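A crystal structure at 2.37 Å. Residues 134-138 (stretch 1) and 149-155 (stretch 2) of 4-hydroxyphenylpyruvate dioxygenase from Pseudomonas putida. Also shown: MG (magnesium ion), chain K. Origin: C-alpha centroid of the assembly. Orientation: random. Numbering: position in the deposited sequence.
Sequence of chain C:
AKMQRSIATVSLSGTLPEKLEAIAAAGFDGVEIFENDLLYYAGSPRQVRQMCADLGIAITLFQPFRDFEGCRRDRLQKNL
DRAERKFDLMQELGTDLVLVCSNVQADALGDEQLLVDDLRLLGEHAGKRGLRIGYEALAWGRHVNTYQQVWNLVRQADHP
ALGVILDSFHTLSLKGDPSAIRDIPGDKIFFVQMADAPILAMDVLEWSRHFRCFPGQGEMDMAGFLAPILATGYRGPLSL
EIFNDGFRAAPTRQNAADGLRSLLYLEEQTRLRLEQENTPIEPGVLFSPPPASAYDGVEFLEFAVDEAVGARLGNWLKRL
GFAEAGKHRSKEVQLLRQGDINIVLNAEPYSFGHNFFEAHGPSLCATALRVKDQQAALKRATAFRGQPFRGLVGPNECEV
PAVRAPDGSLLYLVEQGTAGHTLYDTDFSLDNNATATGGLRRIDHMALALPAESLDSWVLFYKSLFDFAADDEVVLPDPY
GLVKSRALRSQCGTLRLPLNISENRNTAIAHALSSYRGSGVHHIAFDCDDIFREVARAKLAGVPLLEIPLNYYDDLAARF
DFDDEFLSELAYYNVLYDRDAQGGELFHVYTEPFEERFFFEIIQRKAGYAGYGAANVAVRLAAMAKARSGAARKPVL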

# COMPACT_ATOMS: atom_id res chain seq x y z
N GLY C 134 18.04 -14.99 25.89
CA GLY C 134 18.70 -13.86 25.27
C GLY C 134 18.13 -12.55 25.76
O GLY C 134 16.94 -12.27 25.57
N TYR C 135 18.97 -11.73 26.39
CA TYR C 135 18.53 -10.51 27.06
C TYR C 135 18.73 -9.32 26.13
O TYR C 135 19.85 -9.06 25.68
CB TYR C 135 19.30 -10.32 28.37
CG TYR C 135 18.78 -9.22 29.27
CD1 TYR C 135 17.42 -9.03 29.46
CD2 TYR C 135 19.66 -8.39 29.95
CE1 TYR C 135 16.94 -8.04 30.30
CE2 TYR C 135 19.20 -7.39 30.79
CZ TYR C 135 17.84 -7.22 30.96
OH TYR C 135 17.39 -6.22 31.80
N GLU C 136 17.64 -8.60 25.84
CA GLU C 136 17.65 -7.46 24.94
C GLU C 136 17.22 -6.21 25.70
O GLU C 136 16.23 -6.23 26.44
CB GLU C 136 16.71 -7.67 23.75
CG GLU C 136 16.58 -6.47 22.83
CD GLU C 136 15.35 -6.52 21.95
OE1 GLU C 136 15.49 -6.43 20.71
OE2 GLU C 136 14.24 -6.68 22.50
N ALA C 137 17.96 -5.12 25.51
CA ALA C 137 17.61 -3.83 26.09
C ALA C 137 16.67 -3.09 25.14
O ALA C 137 17.02 -2.86 23.98
CB ALA C 137 18.85 -2.99 26.37
N LEU C 138 15.49 -2.73 25.63
CA LEU C 138 14.65 -1.78 24.92
C LEU C 138 15.18 -0.37 25.16
O LEU C 138 15.58 -0.03 26.27
CB LEU C 138 13.20 -1.90 25.39
CG LEU C 138 12.55 -3.27 25.21
CD1 LEU C 138 11.14 -3.27 25.78
CD2 LEU C 138 12.54 -3.68 23.75
MG MG K . 14.33 -6.23 19.02
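Stretch 2 (149-155) QVWNLVR

The packing of a helix on the end of a strand is often settled by a few apolar side chains, while the strand's alternation leaves its other side free for chemistry. Residues 134-138 and 149-155 of 4-hydroxyphenylpyruvate dioxygenase illustrate the principle on a small scale. Stretch 1 is extended: Gly-134 to Glu-136 complete a strand that begins earlier in the chain, and Ala-137 and Leu-138 lead on as loop. Stretch 2 is helical throughout, part of a longer helix, and its turns are held by backbone hydrogen bonds such as that from Val-154 N to Val-150 O, at 2.8 Å. The helix runs roughly antiparallel to the strand, with 147° between their N-to-C directions and a closest approach of 8.9 Å between the axes. No hydrogen bond links the two stretches; the 229 Å² buried between them comes from van der Waals packing.

Tyr-135 and Val-150 cover the most surface, and each directs its CA-to-CB bond toward the other stretch. With chi1 in the t well, Val-150 places CG1 3.7 Å from CD2 of the Tyr-135 ring and 3.4 Å from the backbone O of Tyr-135. CG2 of Val-150 lies 3.5 Å from CB of Ala-137 and also 3.8 Å from CD2 of Tyr-135, so both methyls touch the ring while CG2 alone reaches the alanine. The valine thus spans two alternate positions of the extended chain. The CA atoms of Ala-137 and Val-150, 6.4 Å apart, are the closest CA pair across the stretches, and the alanine's side chain is a single methyl.

Tyr-135, also t at chi1, extends the contact along the helix. Its CE2 lies 4.1 Å from CD1 of Leu-153, and its CB lies 4.2 Å from CG2 of Val-154, whose methyl sits at the edge of the ring, near its plane. Leu-153 and Val-154 follow Val-150 by three and four residues, the interval that brings side chains to one side of a helix, so a single tyrosine can meet all three. Its hydroxyl is hydrogen-bonded elsewhere in the structure, so this buried residue does not leave its polar atom unsatisfied.

Between the two inward-facing residues, Glu-136 directs its CA-to-CB bond away from the helix. Its OE1 binds the magnesium ion at 2.1 Å, and two waters and three atoms from elsewhere in the structure complete the metal's ligands. Alternation along the extended chain therefore separates two roles: Tyr-135 and Ala-137 pack against the helix, while the intervening glutamate holds the metal.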

# COMPACT_ATOMS: atom_id res chain seq x y z
N GLN C 149 24.74 -2.01 29.40
CA GLN C 149 24.13 -2.46 30.65
C GLN C 149 23.74 -3.93 30.57
O GLN C 149 23.85 -4.67 31.56
CB GLN C 149 22.92 -1.60 30.99
CG GLN C 149 23.25 -0.15 31.31
CD GLN C 149 22.02 0.73 31.31
OE1 GLN C 149 21.43 0.98 30.26
NE2 GLN C 149 21.63 1.21 32.49
N VAL C 150 23.25 -4.37 29.41
CA VAL C 150 22.89 -5.77 29.23
C VAL C 150 24.10 -6.66 29.45
O VAL C 150 24.05 -7.63 30.21
CB VAL C 150 22.28 -6.00 27.83
CG1 VAL C 150 22.29 -7.48 27.48
CG2 VAL C 150 20.86 -5.46 27.79
N TRP C 151 25.22 -6.34 28.79
CA TRP C 151 26.42 -7.14 28.94
C TRP C 151 26.95 -7.09 30.37
O TRP C 151 27.45 -8.09 30.89
CB TRP C 151 27.50 -6.69 27.95
CG TRP C 151 28.84 -7.30 28.21
CD1 TRP C 151 30.02 -6.63 28.40
CD2 TRP C 151 29.15 -8.69 28.33
NE1 TRP C 151 31.04 -7.53 28.62
CE2 TRP C 151 30.53 -8.80 28.58
CE3 TRP C 151 28.38 -9.86 28.24
CZ2 TRP C 151 31.16 -10.03 28.75
CZ3 TRP C 151 29.02 -11.08 28.40
CH2 TRP C 151 30.39 -11.16 28.65
N ASN C 152 26.83 -5.93 31.02
CA ASN C 152 27.23 -5.82 32.42
C ASN C 152 26.49 -6.83 33.28
O ASN C 152 27.10 -7.53 34.10
CB ASN C 152 26.98 -4.40 32.93
CG ASN C 152 27.49 -4.18 34.35
OD1 ASN C 152 28.16 -5.05 34.92
ND2 ASN C 152 27.15 -3.05 34.94
N LEU C 153 25.17 -6.93 33.11
CA LEU C 153 24.39 -7.85 33.92
C LEU C 153 24.61 -9.30 33.49
O LEU C 153 24.71 -10.19 34.33
CB LEU C 153 22.90 -7.49 33.84
CG LEU C 153 22.53 -6.09 34.35
CD1 LEU C 153 21.05 -5.80 34.11
CD2 LEU C 153 22.88 -5.94 35.82
N VAL C 154 24.68 -9.54 32.18
CA VAL C 154 24.88 -10.90 31.69
C VAL C 154 26.24 -11.43 32.12
O VAL C 154 26.38 -12.60 32.51
CB VAL C 154 24.71 -10.95 30.16
CG1 VAL C 154 25.15 -12.29 29.60
CG2 VAL C 154 23.26 -10.68 29.78
N ARG C 155 27.27 -10.58 32.07
CA ARG C 155 28.60 -10.99 32.48
C ARG C 155 28.63 -11.36 33.96
O ARG C 155 29.18 -12.40 34.35
CB ARG C 155 29.61 -9.88 32.18
CG ARG C 155 31.04 -10.22 32.52
CD ARG C 155 31.95 -9.02 32.28
NE ARG C 155 31.44 -7.82 32.92
CZ ARG C 155 31.54 -7.56 34.22
NH1 ARG C 155 32.15 -8.43 35.02
NH2 ARG C 155 31.05 -6.43 34.72
O HOH W 1 13.17 -7.69 19.82
O HOH W 2 13.05 -4.93 19.79